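Local coordinates for protein pyridoxine 4-oxidase (Mesorhizobium loti, PDB 4HA6) that probably oxidises the 4-hydroxymethyl group of pyridoxine to the aldehyde with molecular oxygen, using FAD as its cofactor, at residues D394-R406 with P424-I437. Sequence-based numbering, arbitrary orientation.
Sequences DRERFRRALEASR and PGTPNSAAEMDDFI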
ATOM      1  N   ASP A 394       1.270 -18.937   6.976  1.00  4.93           N
ATOM      2  CA  ASP A 394       0.461 -18.189   5.997  1.00  6.81           C
ATOM      3  C   ASP A 394      -0.655 -19.065   5.421  1.00  5.47           C
ATOM      4  O   ASP A 394      -1.772 -18.603   5.206  1.00  6.78           O
ATOM      5  CB  ASP A 394       1.330 -17.669   4.841  1.00  2.16           C
ATOM      6  CG  ASP A 394       2.193 -16.482   5.235  1.00  9.34           C
ATOM      7  OD1 ASP A 394       2.154 -16.076   6.419  1.00  2.86           O
ATOM      8  OD2 ASP A 394       2.930 -15.962   4.363  1.00  3.57           O
ATOM      9  N   ARG A 395      -0.338 -20.331   5.150  1.00  4.50           N
ATOM     10  CA  ARG A 395      -1.318 -21.239   4.569  0.53  6.44           C
ATOM     11  C   ARG A 395      -2.388 -21.617   5.591  1.00  8.60           C
ATOM     12  O   ARG A 395      -3.579 -21.669   5.264  1.00  8.02           O
ATOM     13  CB  ARG A 395      -0.626 -22.488   3.995  0.53  8.00           C
ATOM     14  CG  ARG A 395       0.212 -22.201   2.736  0.53  8.99           C
ATOM     15  CD  ARG A 395       0.991 -23.433   2.242  0.53 10.79           C
ATOM     16  NE  ARG A 395       0.136 -24.608   2.073  0.53 10.39           N
ATOM     17  CZ  ARG A 395       0.266 -25.501   1.097  0.53 10.58           C
ATOM     18  NH1 ARG A 395       1.213 -25.358   0.179  0.53 15.62           N
ATOM     19  NH2 ARG A 395      -0.557 -26.536   1.036  0.53  6.59           N
ATOM     20  N   GLU A 396      -1.961 -21.862   6.829  1.00  8.34           N
ATOM     21  CA  GLU A 396      -2.877 -22.260   7.905  1.00  9.23           C
ATOM     22  C   GLU A 396      -3.847 -21.125   8.244  1.00  7.80           C
ATOM     23  O   GLU A 396      -5.071 -21.344   8.314  1.00  6.12           O
ATOM     24  CB  GLU A 396      -2.085 -22.710   9.147  1.00  8.16           C
ATOM     25  CG  GLU A 396      -2.928 -23.288  10.315  1.00 13.22           C
ATOM     26  CD  GLU A 396      -3.573 -22.205  11.193  1.00 14.46           C
ATOM     27  OE1 GLU A 396      -3.049 -21.066  11.220  1.00 10.23           O
ATOM     28  OE2 GLU A 396      -4.598 -22.494  11.867  1.00 12.23           O
ATOM     29  N   ARG A 397      -3.300 -19.921   8.432  1.00  4.43           N
ATOM     30  CA  ARG A 397      -4.095 -18.719   8.685  1.00  6.07           C
ATOM     31  C   ARG A 397      -5.126 -18.414   7.576  1.00 10.84           C
ATOM     32  O   ARG A 397      -6.233 -17.948   7.872  1.00  7.71           O
ATOM     33  CB  ARG A 397      -3.178 -17.505   8.883  1.00  9.78           C
ATOM     34  CG  ARG A 397      -2.447 -17.473  10.208  1.00 13.47           C
ATOM     35  CD  ARG A 397      -3.404 -17.025  11.308  1.00 18.38           C
ATOM     36  NE  ARG A 397      -2.802 -17.055  12.639  1.00 33.87           N
ATOM     37  CZ  ARG A 397      -3.087 -17.969  13.565  1.00 40.39           C
ATOM     38  NH1 ARG A 397      -3.966 -18.942  13.308  1.00 20.28           N
ATOM     39  NH2 ARG A 397      -2.494 -17.907  14.750  1.00 32.32           N
ATOM     40  N   PHE A 398      -4.766 -18.653   6.312  1.00  7.03           N
ATOM     41  CA  PHE A 398      -5.701 -18.428   5.198  1.00  5.17           C
ATOM     42  C   PHE A 398      -6.875 -19.412   5.226  1.00  6.78           C
ATOM     43  O   PHE A 398      -7.965 -19.086   4.751  1.00  3.28           O
ATOM     44  CB  PHE A 398      -4.990 -18.539   3.848  1.00  5.21           C
ATOM     45  CG  PHE A 398      -4.992 -17.258   3.046  1.00  5.38           C
ATOM     46  CD1 PHE A 398      -6.170 -16.766   2.496  1.00  4.25           C
ATOM     47  CD2 PHE A 398      -3.812 -16.561   2.829  1.00  2.11           C
ATOM     48  CE1 PHE A 398      -6.166 -15.566   1.745  1.00  7.34           C
ATOM     49  CE2 PHE A 398      -3.796 -15.372   2.089  1.00  3.25           C
ATOM     50  CZ  PHE A 398      -4.977 -14.878   1.546  1.00  2.96           C
ATOM     51  N   ARG A 399      -6.648 -20.620   5.750  1.00 10.21           N
ATOM     52  CA  ARG A 399      -7.751 -21.546   6.027  1.00 12.34           C
ATOM     53  C   ARG A 399      -8.674 -20.920   7.069  1.00  4.75           C
ATOM     54  O   ARG A 399      -9.902 -20.959   6.931  1.00  4.91           O
ATOM     55  CB  ARG A 399      -7.245 -22.894   6.556  1.00  7.08           C
ATOM     56  CG  ARG A 399      -6.534 -23.753   5.524  1.00  9.64           C
ATOM     57  CD  ARG A 399      -6.131 -25.101   6.115  1.00  8.40           C
ATOM     58  NE  ARG A 399      -4.944 -25.595   5.422  1.00 11.38           N
ATOM     59  CZ  ARG A 399      -3.946 -26.248   6.009  1.00 11.47           C
ATOM     60  NH1 ARG A 399      -3.983 -26.516   7.318  1.00  7.10           N
ATOM     61  NH2 ARG A 399      -2.917 -26.651   5.281  1.00 12.11           N
ATOM     62  N   ARG A 400      -8.082 -20.352   8.114  1.00  5.32           N
ATOM     63  CA  ARG A 400      -8.879 -19.694   9.148  1.00  7.47           C
ATOM     64  C   ARG A 400      -9.676 -18.543   8.535  1.00  7.85           C
ATOM     65  O   ARG A 400     -10.855 -18.335   8.874  1.00  5.49           O
ATOM     66  CB  ARG A 400      -8.002 -19.205  10.306  1.00  7.84           C
ATOM     67  CG  ARG A 400      -7.144 -20.292  10.994  1.00 10.86           C
ATOM     68  CD  ARG A 400      -7.971 -21.310  11.796  1.00  9.53           C
ATOM     69  NE  ARG A 400      -8.571 -22.351  10.955  1.00 12.69           N
ATOM     70  CZ  ARG A 400      -7.921 -23.420  10.482  1.00 14.34           C
ATOM     71  NH1 ARG A 400      -6.633 -23.612  10.758  1.00 14.00           N
ATOM     72  NH2 ARG A 400      -8.561 -24.302   9.722  1.00 10.05           N
ATOM     73  N   ALA A 401      -9.061 -17.821   7.594  1.00  6.03           N
ATOM     74  CA  ALA A 401      -9.736 -16.659   6.992  1.00  8.17           C
ATOM     75  C   ALA A 401     -10.918 -17.121   6.142  1.00  6.54           C
ATOM     76  O   ALA A 401     -12.022 -16.567   6.258  1.00  6.63           O
ATOM     77  CB  ALA A 401      -8.771 -15.819   6.155  1.00  3.40           C
ATOM     78  N   LEU A 402     -10.683 -18.120   5.286  1.00  3.55           N
ATOM     79  CA  LEU A 402     -11.752 -18.684   4.446  1.00  2.97           C
ATOM     80  C   LEU A 402     -12.857 -19.205   5.343  1.00  7.55           C
ATOM     81  O   LEU A 402     -14.050 -19.057   5.046  1.00  7.34           O
ATOM     82  CB  LEU A 402     -11.238 -19.864   3.630  1.00  5.77           C
ATOM     83  CG  LEU A 402     -11.791 -20.152   2.222  1.00 11.49           C
ATOM     84  CD1 LEU A 402     -11.633 -21.620   1.873  1.00  9.10           C
ATOM     85  CD2 LEU A 402     -13.226 -19.668   1.975  1.00  3.99           C
ATOM     86  N   GLU A 403     -12.469 -19.846   6.438  1.00  4.11           N
ATOM     87  CA  GLU A 403     -13.487 -20.381   7.329  1.00 14.04           C
ATOM     88  C   GLU A 403     -14.278 -19.272   7.983  1.00  9.98           C
ATOM     89  O   GLU A 403     -15.477 -19.416   8.200  1.00  6.37           O
ATOM     90  CB  GLU A 403     -12.879 -21.322   8.366  1.00  5.92           C
ATOM     91  CG  GLU A 403     -12.439 -22.615   7.732  1.00  8.48           C
ATOM     92  CD  GLU A 403     -11.885 -23.590   8.722  1.00 22.63           C
ATOM     93  OE1 GLU A 403     -11.377 -23.142   9.779  1.00 24.98           O
ATOM     94  OE2 GLU A 403     -11.958 -24.802   8.431  1.00 18.62           O
ATOM     95  N   ALA A 404     -13.615 -18.163   8.291  1.00  7.71           N
ATOM     96  CA  ALA A 404     -14.323 -17.066   8.934  1.00  7.34           C
ATOM     97  C   ALA A 404     -15.303 -16.471   7.936  1.00 13.36           C
ATOM     98  O   ALA A 404     -16.431 -16.108   8.291  1.00  3.94           O
ATOM     99  CB  ALA A 404     -13.354 -16.017   9.436  1.00 14.86           C
ATOM    100  N   SER A 405     -14.863 -16.388   6.682  1.00 10.09           N
ATOM    101  CA  SER A 405     -15.660 -15.789   5.615  1.00 10.30           C
ATOM    102  C   SER A 405     -16.953 -16.567   5.376  1.00 11.94           C
ATOM    103  O   SER A 405     -18.037 -15.985   5.217  1.00 11.73           O
ATOM    104  CB  SER A 405     -14.844 -15.753   4.316  1.00  8.72           C
ATOM    105  OG  SER A 405     -15.577 -15.110   3.293  1.00  7.75           O
ATOM    106  N   ARG A 406     -16.841 -17.886   5.313  1.00  6.31           N
ATOM    107  CA  ARG A 406     -18.019 -18.698   5.058  1.00  9.73           C
ATOM    108  C   ARG A 406     -18.995 -18.637   6.240  1.00  9.45           C
ATOM    109  O   ARG A 406     -20.202 -18.561   6.029  1.00  7.33           O
ATOM    110  CB  ARG A 406     -17.612 -20.127   4.701  1.00  9.03           C
ATOM    111  CG  ARG A 406     -16.718 -20.175   3.447  1.00  9.89           C
ATOM    112  CD  ARG A 406     -16.433 -21.599   3.018  1.00 10.60           C
ATOM    113  NE  ARG A 406     -17.629 -22.218   2.466  1.00  9.98           N
ATOM    114  CZ  ARG A 406     -17.843 -23.529   2.437  1.00 28.75           C
ATOM    115  NH1 ARG A 406     -16.938 -24.361   2.937  1.00 29.99           N
ATOM    116  NH2 ARG A 406     -18.964 -24.006   1.914  1.00 21.90           N
ATOM    117  N   PRO A 424     -16.294 -21.402  -2.192  1.00  9.95           N
ATOM    118  CA  PRO A 424     -15.669 -22.583  -2.795  1.00  7.08           C
ATOM    119  C   PRO A 424     -16.585 -23.785  -2.845  1.00 18.69           C
ATOM    120  O   PRO A 424     -16.227 -24.783  -3.464  1.00 25.23           O
ATOM    121  CB  PRO A 424     -14.504 -22.885  -1.839  1.00  8.42           C
ATOM    122  CG  PRO A 424     -14.992 -22.447  -0.511  1.00  4.19           C
ATOM    123  CD  PRO A 424     -15.865 -21.219  -0.788  1.00 11.88           C
ATOM    124  N   GLY A 425     -17.749 -23.707  -2.218  1.00 17.41           N
ATOM    125  CA  GLY A 425     -18.654 -24.838  -2.263  1.00 32.62           C
ATOM    126  C   GLY A 425     -18.290 -25.870  -1.220  1.00 28.48           C
ATOM    127  O   GLY A 425     -18.462 -25.623  -0.026  1.00 36.49           O
ATOM    128  N   THR A 426     -17.757 -27.012  -1.662  1.00 46.78           N
ATOM    129  CA  THR A 426     -17.570 -28.165  -0.772  1.00 35.46           C
ATOM    130  C   THR A 426     -16.136 -28.709  -0.617  1.00 40.76           C
ATOM    131  O   THR A 426     -15.889 -29.887  -0.905  1.00 36.45           O
ATOM    132  CB  THR A 426     -18.477 -29.338  -1.219  1.00 51.96           C
ATOM    133  OG1 THR A 426     -17.987 -29.893  -2.448  1.00 55.50           O
ATOM    134  CG2 THR A 426     -19.907 -28.857  -1.420  1.00 32.92           C
ATOM    135  N   PRO A 427     -15.191 -27.873  -0.144  1.00 40.92           N
ATOM    136  CA  PRO A 427     -13.863 -28.436   0.141  1.00 46.18           C
ATOM    137  C   PRO A 427     -13.868 -29.325   1.392  1.00 42.50           C
ATOM    138  O   PRO A 427     -14.127 -28.852   2.504  1.00 41.57           O
ATOM    139  CB  PRO A 427     -12.993 -27.195   0.369  1.00 28.95           C
ATOM    140  CG  PRO A 427     -13.956 -26.137   0.828  1.00 36.59           C
ATOM    141  CD  PRO A 427     -15.228 -26.411   0.061  1.00 33.32           C
ATOM    142  N   ASN A 428     -13.564 -30.605   1.200  1.00 29.66           N
ATOM    143  CA  ASN A 428     -13.662 -31.581   2.278  1.00 29.10           C
ATOM    144  C   ASN A 428     -12.332 -31.951   2.937  1.00 19.53           C
ATOM    145  O   ASN A 428     -12.225 -32.996   3.580  1.00 22.15           O
ATOM    146  CB  ASN A 428     -14.421 -32.845   1.816  1.00 41.19           C
ATOM    147  CG  ASN A 428     -14.196 -33.179   0.336  1.00 53.55           C
ATOM    148  OD1 ASN A 428     -14.733 -32.509  -0.557  1.00 45.22           O
ATOM    149  ND2 ASN A 428     -13.424 -34.234   0.074  1.00 48.70           N
ATOM    150  N   SER A 429     -11.330 -31.086   2.807  1.00 20.53           N
ATOM    151  CA  SER A 429     -10.019 -31.367   3.384  1.00 14.30           C
ATOM    152  C   SER A 429      -9.107 -30.150   3.343  1.00 15.15           C
ATOM    153  O   SER A 429      -9.369 -29.191   2.611  1.00 14.57           O
ATOM    154  CB  SER A 429      -9.339 -32.508   2.631  1.00 11.45           C
ATOM    155  OG  SER A 429      -8.756 -32.044   1.421  1.00 11.33           O
ATOM    156  N   ALA A 430      -8.023 -30.207   4.115  1.00 10.88           N
ATOM    157  CA  ALA A 430      -7.026 -29.139   4.139  1.00  7.45           C
ATOM    158  C   ALA A 430      -6.481 -28.891   2.736  1.00  7.44           C
ATOM    159  O   ALA A 430      -6.404 -27.742   2.284  1.00  9.15           O
ATOM    160  CB  ALA A 430      -5.892 -29.494   5.090  1.00  9.27           C
ATOM    161  N   ALA A 431      -6.108 -29.974   2.053  1.00  4.38           N
ATOM    162  CA  ALA A 431      -5.504 -29.875   0.721  1.00  8.41           C
ATOM    163  C   ALA A 431      -6.461 -29.245  -0.285  1.00 12.72           C
ATOM    164  O   ALA A 431      -6.042 -28.420  -1.109  1.00 13.73           O
ATOM    165  CB  ALA A 431      -5.045 -31.230   0.235  1.00  7.38           C
ATOM    166  N   GLU A 432      -7.734 -29.648  -0.242  1.00  8.01           N
ATOM    167  CA  GLU A 432      -8.730 -29.067  -1.144  1.00 15.81           C
ATOM    168  C   GLU A 432      -8.959 -27.582  -0.871  1.00 13.83           C
ATOM    169  O   GLU A 432      -9.132 -26.783  -1.805  1.00 14.99           O
ATOM    170  CB  GLU A 432     -10.062 -29.824  -1.074  1.00 12.10           C
ATOM    171  CG  GLU A 432      -9.992 -31.254  -1.628  1.00 22.44           C
ATOM    172  CD  GLU A 432     -11.366 -31.895  -1.781  1.00 28.26           C
ATOM    173  OE1 GLU A 432     -11.429 -33.047  -2.258  1.00 40.62           O
ATOM    174  OE2 GLU A 432     -12.376 -31.243  -1.438  1.00 27.09           O
ATOM    175  N   MET A 433      -8.983 -27.212   0.403  1.00 10.38           N
ATOM    176  CA  MET A 433      -9.100 -25.807   0.761  1.00 11.64           C
ATOM    177  C   MET A 433      -7.863 -25.044   0.312  1.00  6.57           C
ATOM    178  O   MET A 433      -7.960 -23.922  -0.204  1.00  7.14           O
ATOM    179  CB  MET A 433      -9.242 -25.663   2.262  1.00  4.15           C
ATOM    180  CG  MET A 433     -10.525 -26.208   2.816  1.00 28.35           C
ATOM    181  SD  MET A 433     -11.390 -24.901   3.674  1.00 41.06           S
ATOM    182  CE  MET A 433     -10.011 -24.160   4.543  1.00  6.66           C
ATOM    183  N   ASP A 434      -6.698 -25.646   0.526  1.00  5.93           N
ATOM    184  CA  ASP A 434      -5.442 -25.014   0.139  1.00  5.96           C
ATOM    185  C   ASP A 434      -5.437 -24.764  -1.367  1.00 11.81           C
ATOM    186  O   ASP A 434      -4.942 -23.732  -1.828  1.00  7.58           O
ATOM    187  CB  ASP A 434      -4.253 -25.905   0.521  1.00  9.02           C
ATOM    188  CG  ASP A 434      -3.864 -25.786   2.000  1.00 10.80           C
ATOM    189  OD1 ASP A 434      -4.557 -25.071   2.765  1.00  8.30           O
ATOM    190  OD2 ASP A 434      -2.864 -26.430   2.397  1.00 11.37           O
ATOM    191  N   ASP A 435      -5.996 -25.703  -2.131  1.00  9.39           N
ATOM    192  CA  ASP A 435      -5.975 -25.603  -3.594  1.00 15.42           C
ATOM    193  C   ASP A 435      -6.891 -24.483  -4.070  1.00 10.12           C
ATOM    194  O   ASP A 435      -6.521 -23.681  -4.933  1.00  7.24           O
ATOM    195  CB  ASP A 435      -6.383 -26.925  -4.264  1.00  8.34           C
ATOM    196  CG  ASP A 435      -6.315 -26.844  -5.788  1.00 24.81           C
ATOM    197  OD1 ASP A 435      -5.201 -26.659  -6.331  1.00 25.14           O
ATOM    198  OD2 ASP A 435      -7.371 -26.942  -6.450  1.00 26.67           O
ATOM    199  N   PHE A 436      -8.091 -24.427  -3.506  1.00  8.51           N
ATOM    200  CA  PHE A 436      -8.984 -23.326  -3.814  1.00  7.90           C
ATOM    201  C   PHE A 436      -8.354 -21.981  -3.450  1.00  9.11           C
ATOM    202  O   PHE A 436      -8.401 -21.025  -4.238  1.00  7.75           O
ATOM    203  CB  PHE A 436     -10.307 -23.477  -3.085  1.00  8.94           C
ATOM    204  CG  PHE A 436     -11.193 -22.285  -3.241  1.00  8.39           C
ATOM    205  CD1 PHE A 436     -11.269 -21.330  -2.236  1.00  6.78           C
ATOM    206  CD2 PHE A 436     -11.929 -22.101  -4.407  1.00 11.27           C
ATOM    207  CE1 PHE A 436     -12.081 -20.203  -2.383  1.00 12.19           C
ATOM    208  CE2 PHE A 436     -12.748 -20.987  -4.562  1.00 11.10           C
ATOM    209  CZ  PHE A 436     -12.820 -20.032  -3.547  1.00  9.04           C
ATOM    210  N   ILE A 437      -7.777 -21.892  -2.253  1.00  7.64           N
ATOM    211  CA  ILE A 437      -7.156 -20.636  -1.817  1.00  5.94           C
ATOM    212  C   ILE A 437      -6.028 -20.221  -2.777  1.00 11.27           C
ATOM    213  O   ILE A 437      -5.972 -19.069  -3.214  1.00  9.43           O
ATOM    214  CB  ILE A 437      -6.663 -20.740  -0.359  1.00  9.42           C
ATOM    215  CG1 ILE A 437      -7.864 -20.858   0.592  1.00  5.26           C
ATOM    216  CG2 ILE A 437      -5.802 -19.539   0.024  1.00  6.37           C
ATOM    217  CD1 ILE A 437      -7.477 -21.295   2.022  1.00  7.30           C
TER
HETATM  218  O   HOH W   1      -4.071 -22.190   2.608  1.00  5.67           O
HETATM  219  O   HOH W   2     -16.805 -27.412   2.505  1.00 29.27           O
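Arg399 meets Asp434 and Leu402 meets Met433 where helix 394-406 crosses helix 430-437, and the pairs show how a crossing can hold an apolar middle between a salt bridge and a second arginine, Arg406. The Arg399 chain, extended from CG to NE, lays its guanidinium side-on against the carboxylate of Asp434: NE donates to OD1 at 2.7 Å and NH2 to OD2 at 2.9 Å, both nearly straight and on the syn side, with the two planes 24° apart. Ala430 CB sits over the centre of one guanidinium face, and Met433 CE packs on the Arg399 CB and CG methylenes. In one of its two modelled positions, and so less certainly, Arg395 brings NH2 to Asp434 OD2 at 2.7 Å from above the carboxylate plane, its own plane turned 80° from it. Water 1 donates to Asp434 OD1 and to Arg395 O; OD1 thus accepts two hydrogen bonds, as does OD2 when Arg395 is so placed. The side chain of Arg399 is a knob in the hole formed by Ala430, Met433, Asp434 and Ile437, where the helices cross at 86°, almost perpendicular. This is peripheral packing within the GMC oxidoreductase fold, away from the flavin; helix 394-406 also packs on strands 333-338 and 355-362 of the antiparallel sheet. An alanine in place of Arg399 is likely to cost Asp434 both side-on bonds, leaving the less certain Arg395 contact, and to remove the packing on Met433 CE. Leu402 CD1 meets Met433 SD at 3.8 Å and also touches Phe436 and Ile437, while CD2 reaches the ring of Pro424. Ile437 CG2 packs obliquely on the ring of Phe398, 3.7 Å from Phe398 CD1. Toward the C-terminal end of helix 394-406, Pro424 CG lies over one face of the Arg406 guanidinium, whose NE pairs with Glu421, and water 2 links Arg406 NH1 to Pro427 O.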